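Local structure of response regulator receiver (Brucella melitensis biovar Abortus, 4G97) at residues R53-Y57 and V104-N108; Q97-L101 and E114-V118; T140-E146 and H164-A170; A92-R96 and S251-F256. The protein is the response regulator PhyR, whose phosphorylatable receiver domain probably controls a sigma-factor-like domain in two-component signalling. Residues are numbered along the deposited sequence.

Contact 1 of 4, residues R53-Y57 and V104-N108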
# COMPACT_ATOMS: atom_id res chain seq x y z
N ARG A 53 -4.77 -18.04 -5.62
CA ARG A 53 -4.39 -16.63 -5.37
C ARG A 53 -4.46 -15.81 -6.65
O ARG A 53 -5.11 -14.77 -6.67
CB ARG A 53 -2.99 -16.51 -4.74
CG ARG A 53 -2.77 -15.15 -4.03
CD ARG A 53 -1.35 -14.90 -3.53
NE ARG A 53 -1.21 -13.51 -3.07
CZ ARG A 53 -0.12 -12.76 -3.18
NH1 ARG A 53 0.99 -13.27 -3.73
NH2 ARG A 53 -0.11 -11.50 -2.75
N ILE A 54 -3.82 -16.32 -7.74
CA ILE A 54 -3.83 -15.72 -9.08
C ILE A 54 -5.27 -15.57 -9.58
O ILE A 54 -5.64 -14.48 -10.01
CB ILE A 54 -2.88 -16.47 -10.08
CG1 ILE A 54 -1.43 -16.45 -9.55
CG2 ILE A 54 -2.95 -15.87 -11.51
CD1 ILE A 54 -0.44 -17.43 -10.25
N GLY A 55 -6.08 -16.63 -9.45
CA GLY A 55 -7.50 -16.62 -9.83
C GLY A 55 -8.32 -15.59 -9.06
O GLY A 55 -9.23 -14.97 -9.62
N LEU A 56 -8.00 -15.41 -7.75
CA LEU A 56 -8.71 -14.42 -6.94
C LEU A 56 -8.37 -13.00 -7.42
O LEU A 56 -9.28 -12.20 -7.59
CB LEU A 56 -8.39 -14.60 -5.44
CG LEU A 56 -9.06 -13.64 -4.44
CD1 LEU A 56 -10.59 -13.76 -4.47
CD2 LEU A 56 -8.57 -13.88 -3.03
N TYR A 57 -7.07 -12.70 -7.63
CA TYR A 57 -6.60 -11.38 -8.08
C TYR A 57 -7.07 -11.06 -9.49
O TYR A 57 -7.41 -9.90 -9.78
CB TYR A 57 -5.08 -11.30 -8.01
CG TYR A 57 -4.54 -10.93 -6.65
CD1 TYR A 57 -4.55 -11.84 -5.60
CD2 TYR A 57 -4.02 -9.66 -6.42
CE1 TYR A 57 -4.02 -11.50 -4.35
CE2 TYR A 57 -3.48 -9.31 -5.18
CZ TYR A 57 -3.45 -10.25 -4.16
OH TYR A 57 -2.90 -9.92 -2.95
N VAL A 104 4.67 -4.89 -4.63
CA VAL A 104 3.99 -5.02 -3.34
C VAL A 104 3.45 -6.43 -3.11
O VAL A 104 3.59 -6.96 -2.01
CB VAL A 104 2.88 -3.95 -3.15
CG1 VAL A 104 2.21 -4.06 -1.78
CG2 VAL A 104 3.43 -2.54 -3.38
N GLU A 105 2.76 -6.99 -4.10
CA GLU A 105 2.06 -8.27 -3.96
C GLU A 105 2.89 -9.56 -4.00
O GLU A 105 2.37 -10.62 -3.63
CB GLU A 105 0.78 -8.31 -4.82
CG GLU A 105 -0.24 -7.23 -4.45
CD GLU A 105 -0.63 -7.17 -2.98
OE1 GLU A 105 -0.99 -8.23 -2.41
OE2 GLU A 105 -0.54 -6.08 -2.38
N GLY A 106 4.14 -9.48 -4.38
CA GLY A 106 5.02 -10.65 -4.42
C GLY A 106 4.83 -11.63 -5.56
O GLY A 106 5.33 -12.76 -5.47
N PHE A 107 4.14 -11.24 -6.63
CA PHE A 107 3.96 -12.07 -7.82
C PHE A 107 5.14 -11.87 -8.77
O PHE A 107 5.62 -10.75 -8.92
CB PHE A 107 2.67 -11.71 -8.60
CG PHE A 107 1.36 -12.01 -7.89
CD1 PHE A 107 0.92 -13.32 -7.74
CD2 PHE A 107 0.57 -10.97 -7.38
CE1 PHE A 107 -0.29 -13.59 -7.06
CE2 PHE A 107 -0.63 -11.25 -6.70
CZ PHE A 107 -1.05 -12.56 -6.55
N ASN A 108 5.59 -12.95 -9.45
CA ASN A 108 6.63 -12.78 -10.48
C ASN A 108 5.89 -12.20 -11.69
O ASN A 108 4.65 -12.17 -11.68
CB ASN A 108 7.38 -14.09 -10.81
CG ASN A 108 6.54 -15.25 -11.30
OD1 ASN A 108 5.78 -15.15 -12.28
ND2 ASN A 108 6.77 -16.41 -10.71

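Contact 2 of 4, residues Q97-L101 and E114-V118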
# COMPACT_ATOMS: atom_id res chain seq x y z
N GLN A 97 -0.91 -0.80 -11.54
CA GLN A 97 -1.42 -2.12 -11.14
C GLN A 97 -0.32 -3.17 -11.33
O GLN A 97 -0.12 -4.01 -10.46
CB GLN A 97 -2.63 -2.52 -12.01
CG GLN A 97 -3.86 -1.66 -11.79
CD GLN A 97 -5.03 -2.15 -12.58
OE1 GLN A 97 -5.31 -3.34 -12.66
NE2 GLN A 97 -5.77 -1.21 -13.16
N ALA A 98 0.41 -3.08 -12.47
CA ALA A 98 1.46 -4.02 -12.80
C ALA A 98 2.60 -3.95 -11.79
O ALA A 98 3.00 -4.99 -11.25
CB ALA A 98 1.96 -3.75 -14.23
N PHE A 99 3.08 -2.74 -11.47
CA PHE A 99 4.16 -2.55 -10.50
C PHE A 99 3.73 -2.99 -9.10
O PHE A 99 4.53 -3.63 -8.39
CB PHE A 99 4.63 -1.08 -10.50
CG PHE A 99 6.04 -0.91 -10.00
CD1 PHE A 99 7.12 -0.97 -10.88
CD2 PHE A 99 6.30 -0.71 -8.65
CE1 PHE A 99 8.43 -0.84 -10.41
CE2 PHE A 99 7.61 -0.58 -8.18
CZ PHE A 99 8.67 -0.64 -9.07
N LEU A 100 2.47 -2.70 -8.72
CA LEU A 100 1.95 -3.09 -7.40
C LEU A 100 1.94 -4.61 -7.26
O LEU A 100 2.43 -5.11 -6.25
CB LEU A 100 0.56 -2.49 -7.11
CG LEU A 100 0.50 -0.96 -6.80
CD1 LEU A 100 -0.91 -0.54 -6.53
CD2 LEU A 100 1.35 -0.58 -5.58
N LEU A 101 1.48 -5.34 -8.28
CA LEU A 101 1.43 -6.81 -8.28
C LEU A 101 2.78 -7.46 -8.07
O LEU A 101 2.86 -8.49 -7.39
CB LEU A 101 0.79 -7.36 -9.58
CG LEU A 101 -0.72 -7.12 -9.74
CD1 LEU A 101 -1.15 -7.36 -11.17
CD2 LEU A 101 -1.54 -7.94 -8.74
N GLU A 114 -0.63 -12.90 -16.04
CA GLU A 114 -1.81 -13.76 -16.04
C GLU A 114 -2.95 -13.06 -15.28
O GLU A 114 -4.08 -13.05 -15.75
CB GLU A 114 -1.48 -15.14 -15.45
CG GLU A 114 -2.65 -16.10 -15.53
CD GLU A 114 -2.51 -17.41 -14.79
OE1 GLU A 114 -1.41 -17.69 -14.26
OE2 GLU A 114 -3.51 -18.16 -14.73
N ILE A 115 -2.63 -12.40 -14.12
CA ILE A 115 -3.61 -11.62 -13.35
C ILE A 115 -4.20 -10.50 -14.21
O ILE A 115 -5.42 -10.31 -14.21
CB ILE A 115 -3.01 -11.06 -12.02
CG1 ILE A 115 -2.82 -12.19 -10.99
CG2 ILE A 115 -3.84 -9.90 -11.45
CD1 ILE A 115 -1.89 -11.91 -9.95
N LEU A 116 -3.33 -9.77 -14.94
CA LEU A 116 -3.78 -8.65 -15.78
C LEU A 116 -4.32 -9.04 -17.16
O LEU A 116 -4.89 -8.19 -17.84
CB LEU A 116 -2.72 -7.55 -15.89
CG LEU A 116 -2.44 -6.72 -14.63
CD1 LEU A 116 -1.24 -5.85 -14.83
CD2 LEU A 116 -3.67 -5.89 -14.20
N GLU A 117 -4.17 -10.33 -17.56
CA GLU A 117 -4.67 -10.88 -18.84
C GLU A 117 -3.99 -10.21 -20.03
O GLU A 117 -4.66 -9.70 -20.94
CB GLU A 117 -6.21 -10.78 -18.95
CG GLU A 117 -6.97 -11.49 -17.85
CD GLU A 117 -8.46 -11.65 -18.08
OE1 GLU A 117 -9.05 -10.84 -18.82
OE2 GLU A 117 -9.05 -12.57 -17.46
N VAL A 118 -2.65 -10.18 -19.99
CA VAL A 118 -1.77 -9.60 -21.01
C VAL A 118 -0.65 -10.61 -21.25
O VAL A 118 -0.39 -11.43 -20.37
CB VAL A 118 -1.21 -8.19 -20.64
CG1 VAL A 118 -2.32 -7.15 -20.53
CG2 VAL A 118 -0.36 -8.22 -19.37

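Contact 3 of 4, residues T140-E146 and H164-A170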
# COMPACT_ATOMS: atom_id res chain seq x y z
N THR A 140 9.67 14.94 -1.17
CA THR A 140 8.85 15.12 0.02
C THR A 140 9.67 15.02 1.29
O THR A 140 10.62 14.23 1.37
CB THR A 140 7.65 14.09 -0.02
OG1 THR A 140 6.93 14.28 -1.23
CG2 THR A 140 6.68 14.23 1.12
N ARG A 141 9.28 15.83 2.29
CA ARG A 141 9.89 15.83 3.61
C ARG A 141 9.11 14.81 4.45
O ARG A 141 7.90 14.91 4.59
CB ARG A 141 9.82 17.23 4.26
CG ARG A 141 10.72 18.24 3.58
CD ARG A 141 10.50 19.65 4.10
NE ARG A 141 11.11 19.84 5.41
CZ ARG A 141 10.43 19.88 6.55
NH1 ARG A 141 9.11 19.75 6.55
NH2 ARG A 141 11.07 20.04 7.70
N LEU A 142 9.80 13.79 4.95
CA LEU A 142 9.06 12.79 5.71
C LEU A 142 9.63 12.45 7.06
O LEU A 142 10.83 12.56 7.30
CB LEU A 142 8.74 11.55 4.86
CG LEU A 142 9.90 10.82 4.23
CD1 LEU A 142 10.54 9.86 5.22
CD2 LEU A 142 9.42 10.06 2.98
N MET A 143 8.75 12.04 7.95
CA MET A 143 9.14 11.61 9.27
C MET A 143 9.02 10.07 9.33
O MET A 143 8.03 9.49 8.84
CB MET A 143 8.24 12.26 10.30
CG MET A 143 8.50 11.80 11.71
SD MET A 143 7.45 12.55 12.98
CE MET A 143 5.95 12.68 12.14
N ILE A 144 10.04 9.42 9.94
CA ILE A 144 10.09 7.98 10.18
C ILE A 144 9.84 7.73 11.66
O ILE A 144 10.53 8.30 12.48
CB ILE A 144 11.43 7.34 9.72
CG1 ILE A 144 11.64 7.53 8.19
CG2 ILE A 144 11.46 5.78 10.11
CD1 ILE A 144 13.01 7.17 7.65
N ILE A 145 8.84 6.90 11.99
CA ILE A 145 8.59 6.46 13.37
C ILE A 145 8.99 4.99 13.38
O ILE A 145 8.26 4.12 12.86
CB ILE A 145 7.16 6.68 13.93
CG1 ILE A 145 6.69 8.16 13.76
CG2 ILE A 145 7.16 6.29 15.42
CD1 ILE A 145 5.24 8.37 13.95
N GLU A 146 10.19 4.72 13.88
CA GLU A 146 10.77 3.37 13.90
C GLU A 146 11.84 3.27 14.99
O GLU A 146 12.80 4.04 14.96
CB GLU A 146 11.34 3.02 12.50
CG GLU A 146 12.13 1.72 12.43
CD GLU A 146 11.28 0.51 12.73
OE1 GLU A 146 11.53 -0.16 13.77
OE2 GLU A 146 10.32 0.26 11.97
N HIS A 164 13.80 12.08 -1.53
CA HIS A 164 13.04 12.60 -0.41
C HIS A 164 13.95 13.02 0.72
O HIS A 164 15.14 12.70 0.72
CB HIS A 164 11.96 11.59 0.07
CG HIS A 164 11.01 11.17 -1.00
ND1 HIS A 164 10.21 12.09 -1.67
CD2 HIS A 164 10.79 9.94 -1.52
CE1 HIS A 164 9.55 11.40 -2.58
NE2 HIS A 164 9.86 10.09 -2.52
N GLU A 165 13.40 13.75 1.67
CA GLU A 165 14.17 14.22 2.80
C GLU A 165 13.61 13.65 4.10
O GLU A 165 12.43 13.82 4.39
CB GLU A 165 14.19 15.76 2.84
CG GLU A 165 15.03 16.33 3.97
CD GLU A 165 14.78 17.79 4.29
OE1 GLU A 165 14.14 18.49 3.47
OE2 GLU A 165 15.23 18.24 5.37
N VAL A 166 14.47 13.01 4.90
CA VAL A 166 14.07 12.51 6.21
C VAL A 166 14.31 13.63 7.22
O VAL A 166 15.47 13.98 7.48
CB VAL A 166 14.77 11.19 6.61
CG1 VAL A 166 14.37 10.78 8.02
CG2 VAL A 166 14.44 10.09 5.61
N VAL A 167 13.22 14.17 7.79
CA VAL A 167 13.30 15.27 8.75
C VAL A 167 13.79 14.81 10.12
O VAL A 167 14.22 15.63 10.92
CB VAL A 167 12.01 16.13 8.83
CG1 VAL A 167 11.63 16.66 7.45
CG2 VAL A 167 10.84 15.36 9.46
N GLY A 168 13.69 13.51 10.36
CA GLY A 168 14.08 12.86 11.60
C GLY A 168 13.44 11.50 11.77
O GLY A 168 12.56 11.10 11.00
N ILE A 169 13.91 10.78 12.80
CA ILE A 169 13.48 9.45 13.19
C ILE A 169 13.00 9.52 14.61
O ILE A 169 13.78 9.84 15.51
CB ILE A 169 14.61 8.39 12.98
CG1 ILE A 169 15.00 8.27 11.48
CG2 ILE A 169 14.19 7.03 13.54
CD1 ILE A 169 16.26 7.53 11.17
N ALA A 170 11.71 9.24 14.83
CA ALA A 170 11.12 9.21 16.16
C ALA A 170 11.04 7.74 16.63
O ALA A 170 10.66 6.87 15.85
CB ALA A 170 9.74 9.82 16.13
O HOH W 1 13.55 20.33 6.48

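Contact 4 of 4, residues A92-R96 and S251-F256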
# COMPACT_ATOMS: atom_id res chain seq x y z
N ALA A 92 -6.40 3.21 -9.81
CA ALA A 92 -5.16 3.72 -10.40
C ALA A 92 -4.91 3.06 -11.79
O ALA A 92 -5.48 2.00 -12.06
CB ALA A 92 -3.98 3.45 -9.46
N PRO A 93 -4.07 3.65 -12.69
CA PRO A 93 -3.87 3.03 -14.02
C PRO A 93 -3.17 1.66 -14.06
O PRO A 93 -2.58 1.22 -13.06
CB PRO A 93 -3.06 4.09 -14.79
CG PRO A 93 -2.37 4.87 -13.74
CD PRO A 93 -3.33 4.92 -12.58
N LEU A 94 -3.23 1.00 -15.24
CA LEU A 94 -2.67 -0.32 -15.54
C LEU A 94 -1.17 -0.48 -15.25
O LEU A 94 -0.82 -1.51 -14.66
CB LEU A 94 -3.01 -0.77 -16.97
CG LEU A 94 -3.26 -2.27 -17.19
CD1 LEU A 94 -4.65 -2.68 -16.71
CD2 LEU A 94 -3.12 -2.62 -18.67
N PRO A 95 -0.25 0.48 -15.57
CA PRO A 95 1.17 0.29 -15.20
C PRO A 95 1.37 0.31 -13.68
O PRO A 95 2.22 -0.40 -13.18
CB PRO A 95 1.88 1.46 -15.89
CG PRO A 95 0.92 1.98 -16.89
CD PRO A 95 -0.43 1.76 -16.28
N ARG A 96 0.55 1.10 -12.96
CA ARG A 96 0.61 1.15 -11.49
C ARG A 96 0.10 -0.17 -10.90
O ARG A 96 0.69 -0.66 -9.95
CB ARG A 96 -0.12 2.38 -10.93
CG ARG A 96 0.70 3.63 -11.18
CD ARG A 96 0.12 4.88 -10.55
NE ARG A 96 1.05 6.00 -10.73
CZ ARG A 96 2.02 6.33 -9.89
NH1 ARG A 96 2.21 5.65 -8.77
NH2 ARG A 96 2.81 7.37 -10.16
N SER A 251 5.15 6.04 -3.77
CA SER A 251 4.68 6.51 -5.07
C SER A 251 3.15 6.61 -5.10
O SER A 251 2.61 7.64 -5.51
CB SER A 251 5.18 5.60 -6.19
OG SER A 251 4.67 6.05 -7.43
N GLN A 252 2.44 5.54 -4.69
CA GLN A 252 0.97 5.56 -4.64
C GLN A 252 0.46 6.64 -3.71
O GLN A 252 -0.46 7.37 -4.07
CB GLN A 252 0.40 4.21 -4.20
CG GLN A 252 0.55 3.10 -5.21
CD GLN A 252 -0.14 3.38 -6.51
OE1 GLN A 252 0.51 3.66 -7.50
NE2 GLN A 252 -1.46 3.28 -6.56
N ALA A 253 1.04 6.75 -2.51
CA ALA A 253 0.61 7.73 -1.51
C ALA A 253 0.70 9.18 -2.03
O ALA A 253 -0.20 9.98 -1.74
CB ALA A 253 1.41 7.59 -0.23
N LEU A 254 1.77 9.50 -2.77
CA LEU A 254 2.00 10.81 -3.37
C LEU A 254 1.12 11.01 -4.60
O LEU A 254 0.70 12.14 -4.85
CB LEU A 254 3.47 10.99 -3.75
CG LEU A 254 4.48 11.10 -2.61
CD1 LEU A 254 5.89 11.06 -3.16
CD2 LEU A 254 4.28 12.39 -1.81
N PHE A 255 0.83 9.92 -5.36
CA PHE A 255 -0.07 9.94 -6.52
C PHE A 255 -1.49 10.36 -6.06
O PHE A 255 -2.07 11.26 -6.68
CB PHE A 255 -0.09 8.57 -7.22
CG PHE A 255 -1.08 8.42 -8.35
CD1 PHE A 255 -0.79 8.92 -9.62
CD2 PHE A 255 -2.31 7.81 -8.14
CE1 PHE A 255 -1.73 8.82 -10.66
CE2 PHE A 255 -3.25 7.72 -9.18
CZ PHE A 255 -2.94 8.20 -10.44
N PHE A 256 -2.01 9.74 -4.97
CA PHE A 256 -3.33 10.08 -4.42
C PHE A 256 -3.34 11.39 -3.69
O PHE A 256 -4.35 12.08 -3.73
CB PHE A 256 -3.93 8.95 -3.56
CG PHE A 256 -4.31 7.76 -4.39
CD1 PHE A 256 -5.39 7.82 -5.26
CD2 PHE A 256 -3.57 6.58 -4.33
CE1 PHE A 256 -5.73 6.72 -6.06
CE2 PHE A 256 -3.91 5.49 -5.13
CZ PHE A 256 -4.98 5.57 -5.99
O HOH W 2 5.50 8.39 -8.57

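Contact 1 of 4, residues R53-Y57 and V104-N108
F107 is the centrepiece here, its ring pushed from the loop after helix 94-104 toward helix 52-64. The guanidinium of R53 lies flat on one face of it, planes 18° apart and centres 4.1 Å apart, an off-centre cation-pi stack in which R53 CZ comes within 3.5 Å of F107 CZ. R53 reaches it with its first three chi angles all t. At the edge of the guanidinium, R53 NH1 and NH2 both donate to the backbone O of E105, at 3.0 and 2.8 Å, and R53 NH2 forms a 3.4 Å salt bridge with E105 OE1. The loop joins two helices of the sigma-like region, while R53 belongs to the sigma2-like part, so the contact ties together two parts of the sigma-factor-like half of PhyR. G106, with positive phi, turns the chain out of helix 94-104 between E105 and F107. Y57, one helical turn after R53, takes the edge of F107 against its ring face, planes at 78° and Y57 CD1 3.7 Å from F107 CZ. Y57 OH donates to E105 OE1 at 2.6 Å and accepts from R53 NH2 at 3.2 Å. E105 OE1 also salt-bridges R16 of helix 11-22.

Contact 2 of 4, residues Q97-L101 and E114-V118
Two consecutive helices face each other here. Q97-L101 is a full turn inside helix 94-104, with L101 N bonded to Q97 O at 3.0 Å, whereas E114-V118 takes in the last turn of helix 109-116 and the residues that end it. The backbones come closest at A98 and L116, with CA atoms 7.6 Å apart, and L101 lies opposite I115 at 8.6 Å. E117, with positive phi, is the C-prime residue of a Schellman motif: V118 N turns back to the O of A113, and E117 N makes a weak 3.3 Å bond to E114 O. The chain therefore leaves the helix just after L116, whose side chain still points at the neighbouring helix. Both helices belong to the sigma-like part of PhyR, related to helix-turn-helix domains, and their packing is apolar. L116 reaches across with CD1 3.9 Å from A98 CB and CD2 3.4 Å from Q97 OE1, the latter a plain van der Waals touch. L101 meets two partners: its CD1 is 3.7 Å from I115 CG2 and 3.7 Å from L116 CG. Beyond this pair of helices, L101 and I115 both pack on F107 and on helix 52-64, L101 against Y57 and I115 against I54 and C61. A98 also touches F123 of helix 120-135.

Contact 3 of 4, residues T140-E146 and H164-A170
T140 opens the ladder: its N donates to H164 ND1 (2.9 Å), whose ring also bonds Q137 through NE2, and T140 O accepts from E165 N at 2.8 Å. R141 pairs with E165: R141 NE makes a long 3.8 Å salt bridge to E165 OE1 and a 2.7 Å bond to water 1, which donates to E165 OE2, while R141 NH2 has a salt-bridge partner in E183. From L142, N bonds E165 O at 2.7 Å and O takes V167 N at 2.9 Å. These are parallel strands of the receiver domain's CheY-like sheet, joined by helix 149-161 as a beta-alpha-beta crossover; 141-145 is interior and 165-170 an edge strand. At M143 the register slips by one residue: V167 is nearest by CA, yet I144 pairs with I169. I144 N bonds G168 O at 3.2 Å and I144 O accepts from A170 N at 2.8 Å. I144 CD1 packs on V166 CG2 (3.8 Å), on the L142 face. I145 lies on the other face, its CG1 4.2 Å from A170 CB. E146 N closes on A170 O at 3.0 Å; its carboxylate takes a bond from E148 N and lies close to like-charged D191, the predicted phosphorylation site.

Contact 4 of 4, residues A92-R96 and S251-F256
S251 starts the contact on helix 243-265: its OG accepts a 2.8 Å hydrogen bond from R96 NH1, and water 2 lies 2.7 Å from S251 OG while accepting from R96 NH2 at 3.3 Å. One residue on, Q252 has its CA-to-CB bond sideways, but the end of the side chain swings in, and Q252 OE1 takes a second bond from R96 NH1 at 2.9 Å. Q252 NE2 donates to the O of A20 on helix 11-22 and lies 3.8 Å from A92 CB. Thus the long C-terminal helix, which follows the last strand of the receiver sheet, is gripped by the start of helix 94-104 in the sigma-like part, and the two halves of PhyR meet here in one interface. F255 comes a turn after S251, its N bonded to S251 O at 2.9 Å, so that its ring lies under R96. R96 CD stands over the ring face, 4.2 Å from the centroid and 8° off the normal, a CH-pi contact, and R96 NE is 3.6 Å from F255 CD1. The same ring touches P93, the N-cap residue of helix 94-104, through F255 CZ and P93 CD at 3.9 Å. F256 ends the segment with its CZ 4.2 Å from A92 CB, although A92 is poorly ordered.

Overall arrangement
Contacts 1 and 2 are buried and adjoin in the sigma-like half: F107 packs on I115, and F107 N probably bonds L101 O. Their chemistry differs, though, since contact 1 combines charge, aromatic stacking and hydrogen bonds whereas contact 2 is largely aliphatic. Contact 4 shares helix 94-104 with contact 2 but uses R96 and the two residues before the helix to meet helix 243-265, relying on arginine hydrogen bonds and a phenylalanine face in a partly buried interface. Contact 3 is a backbone ladder at the sheet margin, exposed at E165, its centre about 31 Å from those of contacts 1 and 2. L254, on the helix of contact 4, touches T140 and H164, joining interface to sheet.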